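Local coordinates for DisA protein (Sorangium cellulosum, PDB 6CCA) that methylates carbon in intermediates of the disorazol polyketide assembly line, probably twice at one position to leave a gem-dimethyl group, at residues L70-D75 with V131-K135; R100-L104 with G349-W355; S107-I111 with H342-L346; L334-V340 with L369-W375. One frame throughout, in Å; residues are numbered along the deposited sequence.

Contact 1: L70-D75 with V131-K135; sequences LCIFQD and VTPKK
Gln74 and the backbone of Thr132 and Lys134 illustrate how one primary amide can pin an irregular loop to a helix. Gln74 NE2 donates to Thr132 O at 2.9 Å, almost straight and within the plane of the amide, although it arrives from above the plane of the Thr132 carbonyl. Gln74 OE1 accepts from Lys134 N at 2.9 Å, on a lone pair and with an N-H...O angle of 170°. Water 1 extends the polar grip, donating to Gln74 OE1 and accepting from Lys135 N, while NE2 also reaches Phe79 O; with both ends held, the amide can hardly rotate. The chain that carries it runs extended beyond CG.

Helix 55-75, strand 85-87, helices 88-95 and 102-114 and strands 118-121 and 124-127 follow one another in an order consistent with a winged helix, and 131-135 leads from the last of these strands into helix 135-146.

Apolar contacts come from the preceding turn of the helix. Leu70 CD2 meets Lys134 CG at 3.6 Å, the two side chains crossing at about a right angle, and Cys71 SG rests 3.6 Å from Lys135 CA. Bent at chi2 (-70°), Lys134 carries its amine on to Glu137 and Tyr117.

Charge plays a looser role: Asp75 OD1 and Lys135 NZ form a long salt bridge of 3.7 Å, and Tyr162 OH is hydrogen-bonded to Lys135 NZ and, weakly, to Asp75 OD2.

Contact 2: R100-L104 with G349-W355; sequences RFGRL and GLLDGWW
Arg103 lies along Trp355, an example of an arginine that uses its aliphatic root and its charged end against the same residue. Arg103 CB sits over a face of the Trp355 indole, 4.0 Å from the centroid of its six-membered ring in a CH-pi contact. A bend at chi3 (-73°) then brings one face of the guanidinium over Trp355 CE3; the two planes are 44° apart, too far for a parallel stack. Waters 2 and 3 lie at the guanidinium edge, and both donate to Trp355 O, linking it to NH1 and, more weakly, to NH2.

The indole is also held from within its own segment: Trp355 NE1 donates to Gly349 O at 2.8 Å, nearly in the ring plane. Trp355 CZ2 comes within 3.6 Å of Leu104 CA.

Arg100 takes the less usual torsion that sets CG between the backbone N and the carbonyl carbon (chi1 72°), which lays CG over the Phe101 ring and sends the chain toward Asp352. The salt bridge there, Arg100 NH1 to Asp352 OD1 at 3.0 Å, includes a weak, bent hydrogen bond. Phe101 turns its edge to Leu350 O, 3.5 Å from Phe101 CZ, while Leu104 CD2 packs 3.8 Å from Leu350 CD2.

The start of helix 102-114 is thus joined to the 3-10 turn and loop 349-355 that come after helix 342-346. Helix 165-169 adds Leu169 against Leu104, and Tyr165 and Leu168 against Leu350.

Contact 3: S107-I111 with H342-L346; sequences SLLAI and HFLTL
Ile111 and His342 show a branched aliphatic side chain using both arms on one partner. From CB, the Ile111 CG2 branch stands almost squarely above the His342 imidazole, 4.0 Å from its centroid and 5° off the normal, a CH-pi contact. The other branch begins with Ile111 CG1, placed opposite the carbonyl carbon (chi1 -69°), and passes His342 ND1 at 3.7 Å. Ile111 CD1, at the tip, stays near His342 ND1 (3.6 Å) and also meets Thr345 CG2 at 3.9 Å, the isoleucine and threonine approaching tip to tip.

One turn back, Leu108 CD2 touches Leu346 CD2 at 3.7 Å. No direct hydrogen bond joins the two segments, but two waters do: water 4 links Ser107 OG to Thr345 OG1, and water 5 donates to Ile111 O while accepting weakly from His342 NE2, a nitrogen that has a second weak partner in Glu66 of helix 55-75.

The segments are packed roughly antiparallel, at 149°, with axes 11.2 Å apart. Helix 55-75 lies against the same interface, with Leu69 touching Leu108 and Ile111, Ser65 touching His342 and Leu346, and Glu62 accepting from His342 N. Helix 152-163 packs on Phe343 and Leu346, so the short helix 342-346 is built into a helical bundle.

Contact 4: L334-V340 with L369-W375; sequences LNEMTRV and LLSSPMW
Leu369 rests on Met337, its CD2 3.6 Å from Met337 O and its CD1 near Met337 CB. At Leu370 the backbone takes over: Leu370 O receives a CA-H...O contact from Thr338 CA, and Ser371 CA returns one to Thr338 O, each 3.4 Å long. Water 6 accepts from Leu370 N and Trp375 NE1 and lies within hydrogen-bonding distance of Glu336 OE1 and Met337 O.

Ser371, N-cap of helix 372-381, forms a capping box with Met374: OG accepts from Met374 N, and SD receives a weak bond from Ser371 N. The helix's first turn packs on the end of strand 330-337, which lies between 300-306 and antiparallel 402-409 in the Rossmann-like class I methyltransferase sheet.

Ser372 OG shares water 7 with Thr338 OG1; Asn403 and Ser400, respectively, bind these hydroxyls. Trp375 is sandwiched between Leu370 CB and, on the opposite face, Leu334 CD1, 3.8 Å from the Trp375 six-membered ring centroid. Bent at chi2 (-74°), Glu336 brings CG within 3.6 Å of Trp375 CZ2, its carboxylate going on to His310.

Helix 55-75 opens the series, and contact 1 closes the loop that holds the winged-helix-like region. Inside that loop lies helix 102-114, whose start and middle reach forward more than 200 residues to 349-355 and 342-346. Contacts 2 and 3 therefore both cross contact 1, and contact 3 is nested within contact 2. Strand 330-337 next opens contact 4, a short closure that crosses contacts 2 and 3 and comes wholly after contact 1. Leu344 packs on Met337 and Leu369, and Trp354 on Val340 and Leu369, while Phe73 touches Leu108 and Leu109. Packing thus runs from the N-terminal helices, through helix 342-346, to the methyltransferase sheet.

Contact 1: L70-D75 with V131-K135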
loop_
_atom_site.group_PDB
_atom_site.type_symbol
_atom_site.label_atom_id
_atom_site.label_comp_id
_atom_site.label_asym_id
_atom_site.label_seq_id
_atom_site.Cartn_x
_atom_site.Cartn_y
_atom_site.Cartn_z
ATOM N N LEU A 70 -17.532 -14.150 7.613
ATOM C CA LEU A 70 -18.784 -14.896 7.799
ATOM C C LEU A 70 -19.485 -14.444 9.103
ATOM O O LEU A 70 -20.721 -14.170 9.120
ATOM C CB LEU A 70 -18.541 -16.364 7.827
ATOM C CG LEU A 70 -19.799 -17.256 7.995
ATOM C CD1 LEU A 70 -20.912 -16.971 6.997
ATOM C CD2 LEU A 70 -19.404 -18.753 7.957
ATOM N N CYS A 71 -18.693 -14.324 10.167
ATOM C CA CYS A 71 -19.182 -13.835 11.458
ATOM C C CYS A 71 -19.808 -12.454 11.344
ATOM O O CYS A 71 -20.895 -12.237 11.915
ATOM C CB CYS A 71 -18.106 -13.905 12.525
ATOM S SG CYS A 71 -18.795 -13.799 14.206
ATOM N N ILE A 72 -19.225 -11.529 10.570
ATOM C CA ILE A 72 -19.821 -10.205 10.411
ATOM C C ILE A 72 -21.237 -10.288 9.789
ATOM O O ILE A 72 -22.225 -9.718 10.291
ATOM C CB ILE A 72 -18.918 -9.334 9.508
ATOM C CG1 ILE A 72 -17.657 -8.961 10.299
ATOM C CG2 ILE A 72 -19.688 -8.109 8.992
ATOM C CD1 ILE A 72 -16.506 -8.447 9.469
ATOM N N PHE A 73 -21.359 -11.018 8.707
ATOM C CA PHE A 73 -22.722 -11.268 8.160
ATOM C C PHE A 73 -23.701 -11.891 9.188
ATOM O O PHE A 73 -24.880 -11.450 9.279
ATOM C CB PHE A 73 -22.642 -12.109 6.895
ATOM C CG PHE A 73 -22.218 -11.336 5.676
ATOM C CD1 PHE A 73 -23.149 -10.600 4.945
ATOM C CD2 PHE A 73 -20.923 -11.375 5.247
ATOM C CE1 PHE A 73 -22.777 -9.896 3.804
ATOM C CE2 PHE A 73 -20.526 -10.687 4.106
ATOM C CZ PHE A 73 -21.440 -9.959 3.369
ATOM N N GLN A 74 -23.252 -12.907 9.933
ATOM C CA GLN A 74 -24.105 -13.555 10.914
ATOM C C GLN A 74 -24.544 -12.585 11.970
ATOM O O GLN A 74 -25.753 -12.558 12.340
ATOM C CB GLN A 74 -23.434 -14.735 11.568
ATOM C CG GLN A 74 -23.141 -15.820 10.567
ATOM C CD GLN A 74 -22.510 -17.025 11.129
ATOM O OE1 GLN A 74 -21.866 -17.007 12.200
ATOM N NE2 GLN A 74 -22.668 -18.136 10.404
ATOM N N ASP A 75 -23.597 -11.752 12.440
ATOM C CA ASP A 75 -23.961 -10.637 13.332
ATOM C C ASP A 75 -24.997 -9.715 12.729
ATOM O O ASP A 75 -25.724 -9.127 13.458
ATOM C CB ASP A 75 -22.761 -9.767 13.666
ATOM C CG ASP A 75 -21.729 -10.498 14.529
ATOM O OD1 ASP A 75 -22.038 -11.526 15.168
ATOM O OD2 ASP A 75 -20.586 -10.027 14.605
ATOM N N VAL A 131 -21.068 -23.640 6.441
ATOM C CA VAL A 131 -21.605 -22.557 7.252
ATOM C C VAL A 131 -22.083 -23.108 8.638
ATOM O O VAL A 131 -22.964 -23.976 8.688
ATOM C CB VAL A 131 -22.705 -21.813 6.502
ATOM C CG1 VAL A 131 -23.423 -20.815 7.365
ATOM C CG2 VAL A 131 -22.144 -21.087 5.298
ATOM N N THR A 132 -21.422 -22.687 9.717
ATOM C CA THR A 132 -21.863 -22.935 11.105
ATOM C C THR A 132 -21.807 -21.583 11.891
ATOM O O THR A 132 -21.366 -20.581 11.311
ATOM C CB THR A 132 -20.958 -23.953 11.783
ATOM O OG1 THR A 132 -19.658 -23.391 11.971
ATOM C CG2 THR A 132 -20.823 -25.258 10.942
ATOM N N PRO A 133 -22.253 -21.562 13.162
ATOM C CA PRO A 133 -22.167 -20.322 13.957
ATOM C C PRO A 133 -20.699 -20.019 14.262
ATOM O O PRO A 133 -19.988 -20.827 14.829
ATOM C CB PRO A 133 -22.998 -20.637 15.239
ATOM C CG PRO A 133 -23.903 -21.809 14.782
ATOM C CD PRO A 133 -22.909 -22.621 13.980
ATOM N N LYS A 134 -20.233 -18.872 13.771
ATOM C CA LYS A 134 -18.819 -18.543 13.877
ATOM C C LYS A 134 -18.430 -17.701 15.111
ATOM O O LYS A 134 -17.242 -17.631 15.449
ATOM C CB LYS A 134 -18.366 -17.796 12.598
ATOM C CG LYS A 134 -18.374 -18.702 11.391
ATOM C CD LYS A 134 -17.252 -19.704 11.548
ATOM C CE LYS A 134 -17.271 -20.805 10.530
ATOM N NZ LYS A 134 -16.020 -21.654 10.599
ATOM N N LYS A 135 -19.407 -17.123 15.782
ATOM C CA LYS A 135 -19.162 -16.128 16.901
ATOM C C LYS A 135 -18.040 -16.534 17.864
ATOM O O LYS A 135 -17.029 -15.808 18.054
ATOM C CB LYS A 135 -20.479 -15.918 17.693
ATOM C CG LYS A 135 -20.464 -14.818 18.769
ATOM C CD LYS A 135 -20.826 -13.451 18.196
ATOM C CE LYS A 135 -20.560 -12.328 19.182
ATOM N NZ LYS A 135 -20.658 -10.979 18.550
HETATM O O HOH W 1 -22.039 -16.312 14.717
#

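Contact 2: R100-L104 with G349-W355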
loop_
_atom_site.group_PDB
_atom_site.type_symbol
_atom_site.label_atom_id
_atom_site.label_comp_id
_atom_site.label_asym_id
_atom_site.label_seq_id
_atom_site.Cartn_x
_atom_site.Cartn_y
_atom_site.Cartn_z
ATOM N N ARG A 100 -21.813 3.645 -1.313
ATOM C CA ARG A 100 -20.400 3.716 -1.699
ATOM C C ARG A 100 -19.679 2.351 -1.489
ATOM O O ARG A 100 -18.563 2.138 -2.021
ATOM C CB ARG A 100 -19.659 4.823 -0.958
ATOM C CG ARG A 100 -19.429 4.518 0.509
ATOM C CD ARG A 100 -18.310 5.337 1.141
ATOM N NE ARG A 100 -18.817 6.159 2.228
ATOM C CZ ARG A 100 -18.180 7.217 2.729
ATOM N NH1 ARG A 100 -16.987 7.594 2.253
ATOM N NH2 ARG A 100 -18.738 7.914 3.714
ATOM N N PHE A 101 -20.318 1.463 -0.728
ATOM C CA PHE A 101 -19.885 0.044 -0.554
ATOM C C PHE A 101 -20.532 -1.088 -1.384
ATOM O O PHE A 101 -20.397 -2.293 -1.058
ATOM C CB PHE A 101 -19.972 -0.290 0.953
ATOM C CG PHE A 101 -19.042 0.535 1.787
ATOM C CD1 PHE A 101 -17.718 0.761 1.361
ATOM C CD2 PHE A 101 -19.463 1.094 2.962
ATOM C CE1 PHE A 101 -16.838 1.509 2.118
ATOM C CE2 PHE A 101 -18.596 1.841 3.733
ATOM C CZ PHE A 101 -17.275 2.044 3.320
ATOM N N GLY A 102 -21.184 -0.735 -2.481
ATOM C CA GLY A 102 -21.620 -1.721 -3.413
ATOM C C GLY A 102 -20.554 -2.685 -3.882
ATOM O O GLY A 102 -20.776 -3.911 -3.866
ATOM N N ARG A 103 -19.418 -2.150 -4.364
ATOM C CA ARG A 103 -18.359 -2.983 -4.917
ATOM C C ARG A 103 -17.651 -3.712 -3.706
ATOM O O ARG A 103 -17.350 -4.882 -3.819
ATOM C CB ARG A 103 -17.327 -2.175 -5.729
ATOM C CG ARG A 103 -17.834 -1.655 -7.067
ATOM C CD ARG A 103 -16.839 -0.715 -7.728
ATOM N NE ARG A 103 -16.819 0.566 -7.031
ATOM C CZ ARG A 103 -15.978 1.564 -7.289
ATOM N NH1 ARG A 103 -15.041 1.446 -8.223
ATOM N NH2 ARG A 103 -16.056 2.656 -6.564
ATOM N N LEU A 104 -17.483 -3.056 -2.569
ATOM C CA LEU A 104 -16.917 -3.812 -1.410
ATOM C C LEU A 104 -17.825 -5.057 -1.094
ATOM O O LEU A 104 -17.372 -6.162 -0.896
ATOM C CB LEU A 104 -16.821 -2.918 -0.178
ATOM C CG LEU A 104 -16.244 -3.589 1.108
ATOM C CD1 LEU A 104 -14.948 -4.303 0.862
ATOM C CD2 LEU A 104 -16.156 -2.557 2.227
ATOM N N GLY A 349 -10.092 -1.649 2.362
ATOM C CA GLY A 349 -11.326 -1.609 1.522
ATOM C C GLY A 349 -12.481 -0.732 1.937
ATOM O O GLY A 349 -13.469 -0.513 1.176
ATOM N N LEU A 350 -12.427 -0.284 3.198
ATOM C CA LEU A 350 -13.397 0.613 3.715
ATOM C C LEU A 350 -13.051 2.074 3.331
ATOM O O LEU A 350 -13.881 2.931 3.527
ATOM C CB LEU A 350 -13.467 0.537 5.249
ATOM C CG LEU A 350 -13.978 -0.789 5.806
ATOM C CD1 LEU A 350 -13.615 -0.906 7.266
ATOM C CD2 LEU A 350 -15.466 -0.928 5.588
ATOM N N LEU A 351 -11.883 2.333 2.765
ATOM C CA LEU A 351 -11.411 3.741 2.543
ATOM C C LEU A 351 -11.607 4.172 1.102
ATOM O O LEU A 351 -11.545 3.351 0.177
ATOM C CB LEU A 351 -9.925 3.853 2.882
ATOM C CG LEU A 351 -9.527 3.677 4.350
ATOM C CD1 LEU A 351 -8.000 3.598 4.539
ATOM C CD2 LEU A 351 -10.154 4.775 5.173
ATOM N N ASP A 352 -11.827 5.463 0.900
ATOM C CA ASP A 352 -12.080 5.988 -0.451
ATOM C C ASP A 352 -10.935 5.750 -1.396
ATOM O O ASP A 352 -11.142 5.467 -2.565
ATOM C CB ASP A 352 -12.324 7.499 -0.366
ATOM C CG ASP A 352 -13.659 7.871 0.294
ATOM O OD1 ASP A 352 -14.474 7.023 0.635
ATOM O OD2 ASP A 352 -13.890 9.070 0.479
ATOM N N GLY A 353 -9.709 5.871 -0.882
ATOM C CA GLY A 353 -8.492 5.686 -1.688
ATOM C C GLY A 353 -8.414 4.331 -2.374
ATOM O O GLY A 353 -7.862 4.211 -3.483
ATOM N N TRP A 354 -8.905 3.281 -1.683
ATOM C CA TRP A 354 -8.965 1.924 -2.259
ATOM C C TRP A 354 -9.798 1.874 -3.550
ATOM O O TRP A 354 -9.461 1.133 -4.488
ATOM C CB TRP A 354 -9.610 0.974 -1.230
ATOM C CG TRP A 354 -9.577 -0.494 -1.608
ATOM C CD1 TRP A 354 -10.563 -1.175 -2.201
ATOM C CD2 TRP A 354 -8.525 -1.445 -1.378
ATOM N NE1 TRP A 354 -10.224 -2.487 -2.364
ATOM C CE2 TRP A 354 -8.985 -2.691 -1.853
ATOM C CE3 TRP A 354 -7.258 -1.370 -0.837
ATOM C CZ2 TRP A 354 -8.227 -3.814 -1.813
ATOM C CZ3 TRP A 354 -6.487 -2.494 -0.788
ATOM C CH2 TRP A 354 -6.964 -3.717 -1.270
ATOM N N TRP A 355 -10.899 2.649 -3.586
ATOM C CA TRP A 355 -11.896 2.489 -4.654
ATOM C C TRP A 355 -11.838 3.636 -5.706
ATOM O O TRP A 355 -12.739 3.769 -6.605
ATOM C CB TRP A 355 -13.293 2.413 -4.047
ATOM C CG TRP A 355 -13.530 1.164 -3.274
ATOM C CD1 TRP A 355 -13.612 1.055 -1.928
ATOM C CD2 TRP A 355 -13.668 -0.135 -3.798
ATOM N NE1 TRP A 355 -13.791 -0.262 -1.567
ATOM C CE2 TRP A 355 -13.832 -1.018 -2.704
ATOM C CE3 TRP A 355 -13.612 -0.670 -5.084
ATOM C CZ2 TRP A 355 -13.920 -2.414 -2.865
ATOM C CZ3 TRP A 355 -13.706 -2.026 -5.233
ATOM C CH2 TRP A 355 -13.878 -2.885 -4.135
HETATM O O HOH W 2 -13.809 4.212 -8.829
HETATM O O HOH W 3 -14.822 5.854 -6.295
#

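Contact 3: S107-I111 with H342-L346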
loop_
_atom_site.group_PDB
_atom_site.type_symbol
_atom_site.label_atom_id
_atom_site.label_comp_id
_atom_site.label_asym_id
_atom_site.label_seq_id
_atom_site.Cartn_x
_atom_site.Cartn_y
_atom_site.Cartn_z
ATOM N N SER A 107 -17.300 -7.750 -3.456
ATOM C CA SER A 107 -16.043 -8.407 -3.105
ATOM C C SER A 107 -16.152 -9.316 -1.840
ATOM O O SER A 107 -15.586 -10.427 -1.828
ATOM C CB SER A 107 -14.925 -7.343 -2.901
ATOM O OG SER A 107 -13.698 -8.031 -2.708
ATOM N N LEU A 108 -16.889 -8.876 -0.858
ATOM C CA LEU A 108 -17.043 -9.658 0.407
ATOM C C LEU A 108 -17.784 -10.984 0.088
ATOM O O LEU A 108 -17.409 -12.034 0.596
ATOM C CB LEU A 108 -17.785 -8.883 1.479
ATOM C CG LEU A 108 -17.094 -7.591 1.961
ATOM C CD1 LEU A 108 -17.959 -6.857 2.974
ATOM C CD2 LEU A 108 -15.646 -7.850 2.455
ATOM N N LEU A 109 -18.822 -10.913 -0.773
ATOM C CA LEU A 109 -19.494 -12.160 -1.207
ATOM C C LEU A 109 -18.551 -13.119 -1.887
ATOM O O LEU A 109 -18.514 -14.322 -1.600
ATOM C CB LEU A 109 -20.727 -11.823 -2.042
ATOM C CG LEU A 109 -21.837 -11.061 -1.314
ATOM C CD1 LEU A 109 -22.981 -10.736 -2.284
ATOM C CD2 LEU A 109 -22.279 -11.732 0.007
ATOM N N ALA A 110 -17.682 -12.616 -2.801
ATOM C CA ALA A 110 -16.712 -13.471 -3.458
ATOM C C ALA A 110 -15.665 -14.034 -2.519
ATOM O O ALA A 110 -15.186 -15.139 -2.715
ATOM C CB ALA A 110 -15.995 -12.722 -4.605
ATOM N N ILE A 111 -15.252 -13.272 -1.485
ATOM C CA ILE A 111 -14.404 -13.866 -0.433
ATOM C C ILE A 111 -15.085 -15.078 0.227
ATOM O O ILE A 111 -14.455 -16.135 0.372
ATOM C CB ILE A 111 -14.060 -12.852 0.688
ATOM C CG1 ILE A 111 -13.129 -11.795 0.086
ATOM C CG2 ILE A 111 -13.400 -13.601 1.822
ATOM C CD1 ILE A 111 -12.698 -10.656 0.992
ATOM N N HIS A 342 -7.176 -10.673 1.982
ATOM C CA HIS A 342 -8.464 -10.400 2.609
ATOM C C HIS A 342 -8.311 -9.381 3.738
ATOM O O HIS A 342 -9.188 -8.541 3.979
ATOM C CB HIS A 342 -9.047 -11.686 3.162
ATOM C CG HIS A 342 -9.273 -12.738 2.130
ATOM N ND1 HIS A 342 -9.598 -12.457 0.811
ATOM C CD2 HIS A 342 -9.268 -14.092 2.234
ATOM C CE1 HIS A 342 -9.714 -13.585 0.141
ATOM N NE2 HIS A 342 -9.534 -14.587 0.985
ATOM N N PHE A 343 -7.160 -9.401 4.378
ATOM C CA PHE A 343 -6.866 -8.427 5.409
ATOM C C PHE A 343 -7.038 -7.042 4.915
ATOM O O PHE A 343 -7.562 -6.157 5.588
ATOM C CB PHE A 343 -5.413 -8.590 5.932
ATOM C CG PHE A 343 -4.953 -7.364 6.699
ATOM C CD1 PHE A 343 -5.436 -7.130 7.991
ATOM C CD2 PHE A 343 -4.160 -6.410 6.110
ATOM C CE1 PHE A 343 -5.094 -5.969 8.727
ATOM C CE2 PHE A 343 -3.827 -5.227 6.784
ATOM C CZ PHE A 343 -4.277 -5.011 8.118
ATOM N N LEU A 344 -6.513 -6.763 3.725
ATOM C CA LEU A 344 -6.670 -5.446 3.134
ATOM C C LEU A 344 -8.086 -5.139 2.694
ATOM O O LEU A 344 -8.614 -4.011 2.900
ATOM C CB LEU A 344 -5.719 -5.295 1.915
ATOM C CG LEU A 344 -4.235 -5.266 2.321
ATOM C CD1 LEU A 344 -3.413 -5.216 1.016
ATOM C CD2 LEU A 344 -3.893 -4.063 3.189
ATOM N N THR A 345 -8.718 -6.092 2.007
ATOM C CA THR A 345 -10.090 -5.853 1.584
ATOM C C THR A 345 -10.976 -5.425 2.765
ATOM O O THR A 345 -11.757 -4.492 2.661
ATOM C CB THR A 345 -10.710 -7.077 0.873
ATOM O OG1 THR A 345 -9.951 -7.372 -0.330
ATOM C CG2 THR A 345 -12.202 -6.783 0.530
ATOM N N LEU A 346 -10.830 -6.102 3.885
ATOM C CA LEU A 346 -11.684 -5.830 5.064
ATOM C C LEU A 346 -11.392 -4.486 5.745
ATOM O O LEU A 346 -12.315 -3.892 6.270
ATOM C CB LEU A 346 -11.554 -6.923 6.104
ATOM C CG LEU A 346 -12.106 -8.261 5.733
ATOM C CD1 LEU A 346 -11.804 -9.289 6.819
ATOM C CD2 LEU A 346 -13.582 -8.075 5.508
HETATM O O HOH W 4 -11.247 -6.745 -2.565
HETATM O O HOH W 5 -11.787 -16.564 -0.156
#

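Contact 4: L334-V340 with L369-W375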
loop_
_atom_site.group_PDB
_atom_site.type_symbol
_atom_site.label_atom_id
_atom_site.label_comp_id
_atom_site.label_asym_id
_atom_site.label_seq_id
_atom_site.Cartn_x
_atom_site.Cartn_y
_atom_site.Cartn_z
ATOM N N LEU A 334 8.968 2.314 -5.337
ATOM C CA LEU A 334 7.653 1.965 -4.795
ATOM C C LEU A 334 7.762 0.907 -3.706
ATOM O O LEU A 334 8.537 -0.073 -3.867
ATOM C CB LEU A 334 6.750 1.421 -5.915
ATOM C CG LEU A 334 6.456 2.263 -7.115
ATOM C CD1 LEU A 334 5.724 1.496 -8.215
ATOM C CD2 LEU A 334 5.634 3.475 -6.690
ATOM N N ASN A 335 6.980 1.093 -2.635
ATOM C CA ASN A 335 6.669 0.035 -1.704
ATOM C C ASN A 335 5.177 -0.185 -1.800
ATOM O O ASN A 335 4.382 0.773 -1.541
ATOM C CB ASN A 335 7.059 0.479 -0.315
ATOM C CG ASN A 335 6.798 -0.588 0.748
ATOM O OD1 ASN A 335 6.282 -1.677 0.452
ATOM N ND2 ASN A 335 7.251 -0.308 1.976
ATOM N N GLU A 336 4.783 -1.348 -2.271
ATOM C CA GLU A 336 3.410 -1.631 -2.610
ATOM C C GLU A 336 2.946 -3.024 -2.150
ATOM O O GLU A 336 3.698 -3.984 -2.118
ATOM C CB GLU A 336 3.173 -1.565 -4.156
ATOM C CG GLU A 336 2.975 -0.145 -4.701
ATOM C CD GLU A 336 1.592 0.414 -4.333
ATOM O OE1 GLU A 336 0.598 -0.323 -4.249
ATOM O OE2 GLU A 336 1.481 1.618 -4.119
ATOM N N MET A 337 1.657 -3.126 -1.853
ATOM C CA MET A 337 1.058 -4.414 -1.559
ATOM C C MET A 337 0.699 -5.006 -2.937
ATOM O O MET A 337 0.104 -4.299 -3.770
ATOM C CB MET A 337 -0.187 -4.264 -0.636
ATOM C CG MET A 337 0.164 -3.515 0.649
ATOM S SD MET A 337 1.282 -4.494 1.720
ATOM C CE MET A 337 1.552 -3.213 2.964
ATOM N N THR A 338 1.131 -6.248 -3.167
ATOM C CA THR A 338 1.081 -6.889 -4.471
ATOM C C THR A 338 0.176 -8.137 -4.590
ATOM O O THR A 338 0.302 -8.895 -5.567
ATOM C CB THR A 338 2.518 -7.224 -4.899
ATOM O OG1 THR A 338 3.225 -7.888 -3.843
ATOM C CG2 THR A 338 3.283 -5.937 -5.198
ATOM N N ARG A 339 -0.713 -8.330 -3.622
ATOM C CA ARG A 339 -1.716 -9.378 -3.613
ATOM C C ARG A 339 -2.921 -8.779 -2.906
ATOM O O ARG A 339 -2.767 -7.991 -1.959
ATOM C CB ARG A 339 -1.136 -10.611 -2.917
ATOM C CG ARG A 339 -2.100 -11.786 -2.829
ATOM C CD ARG A 339 -1.551 -13.037 -2.076
ATOM N NE ARG A 339 -0.576 -13.705 -2.908
ATOM C CZ ARG A 339 -0.876 -14.363 -4.031
ATOM N NH1 ARG A 339 -2.131 -14.502 -4.433
ATOM N NH2 ARG A 339 0.090 -14.913 -4.753
ATOM N N VAL A 340 -4.142 -9.068 -3.415
ATOM C CA VAL A 340 -5.344 -8.521 -2.856
ATOM C C VAL A 340 -5.708 -9.393 -1.625
ATOM O O VAL A 340 -6.702 -10.103 -1.626
ATOM C CB VAL A 340 -6.535 -8.566 -3.814
ATOM C CG1 VAL A 340 -7.642 -7.728 -3.224
ATOM C CG2 VAL A 340 -6.215 -7.920 -5.165
ATOM N N LEU A 369 -4.747 -2.421 -6.584
ATOM C CA LEU A 369 -3.363 -2.935 -6.491
ATOM C C LEU A 369 -2.882 -3.636 -7.728
ATOM O O LEU A 369 -3.717 -4.161 -8.509
ATOM C CB LEU A 369 -3.273 -3.935 -5.326
ATOM C CG LEU A 369 -3.616 -3.424 -3.926
ATOM C CD1 LEU A 369 -3.507 -4.565 -2.879
ATOM C CD2 LEU A 369 -2.782 -2.231 -3.511
ATOM N N LEU A 370 -1.556 -3.727 -7.876
ATOM C CA LEU A 370 -0.937 -4.483 -8.913
ATOM C C LEU A 370 0.021 -5.477 -8.377
ATOM O O LEU A 370 0.704 -5.222 -7.378
ATOM C CB LEU A 370 -0.191 -3.573 -9.926
ATOM C CG LEU A 370 -1.024 -2.822 -10.975
ATOM C CD1 LEU A 370 -1.852 -1.719 -10.426
ATOM C CD2 LEU A 370 -0.020 -2.193 -11.935
ATOM N N SER A 371 0.124 -6.647 -9.007
ATOM C CA SER A 371 1.139 -7.593 -8.630
ATOM C C SER A 371 2.542 -7.130 -9.124
ATOM O O SER A 371 2.611 -6.220 -9.887
ATOM C CB SER A 371 0.912 -8.969 -9.287
ATOM O OG SER A 371 1.060 -8.874 -10.687
ATOM N N SER A 372 3.624 -7.793 -8.710
ATOM C CA SER A 372 4.935 -7.358 -9.171
ATOM C C SER A 372 5.029 -7.454 -10.702
ATOM O O SER A 372 5.553 -6.511 -11.326
ATOM C CB SER A 372 6.145 -8.063 -8.513
ATOM O OG SER A 372 6.318 -7.543 -7.185
ATOM N N PRO A 373 4.599 -8.601 -11.287
ATOM C CA PRO A 373 4.682 -8.677 -12.773
ATOM C C PRO A 373 3.851 -7.618 -13.446
ATOM O O PRO A 373 4.319 -6.985 -14.405
ATOM C CB PRO A 373 4.211 -10.123 -13.117
ATOM C CG PRO A 373 4.459 -10.932 -11.854
ATOM C CD PRO A 373 4.317 -9.927 -10.662
ATOM N N MET A 374 2.683 -7.322 -12.919
ATOM C CA MET A 374 1.864 -6.231 -13.460
ATOM C C MET A 374 2.516 -4.834 -13.351
ATOM O O MET A 374 2.481 -4.054 -14.298
ATOM C CB MET A 374 0.470 -6.176 -12.833
ATOM C CG MET A 374 -0.435 -7.395 -13.166
ATOM S SD MET A 374 -1.806 -7.542 -11.972
ATOM C CE MET A 374 -2.899 -6.299 -12.513
ATOM N N TRP A 375 3.140 -4.543 -12.228
ATOM C CA TRP A 375 3.874 -3.272 -12.088
ATOM C C TRP A 375 5.056 -3.206 -13.068
ATOM O O TRP A 375 5.267 -2.160 -13.703
ATOM C CB TRP A 375 4.451 -3.142 -10.672
ATOM C CG TRP A 375 3.530 -2.518 -9.665
ATOM C CD1 TRP A 375 3.033 -3.162 -8.578
ATOM C CD2 TRP A 375 3.047 -1.148 -9.567
ATOM N NE1 TRP A 375 2.290 -2.299 -7.811
ATOM C CE2 TRP A 375 2.226 -1.087 -8.425
ATOM C CE3 TRP A 375 3.181 0.006 -10.357
ATOM C CZ2 TRP A 375 1.595 0.049 -8.025
ATOM C CZ3 TRP A 375 2.494 1.135 -9.986
ATOM C CH2 TRP A 375 1.720 1.144 -8.802
HETATM O O HOH W 6 0.113 -2.490 -5.779
HETATM O O HOH W 7 5.355 -9.242 -5.233
#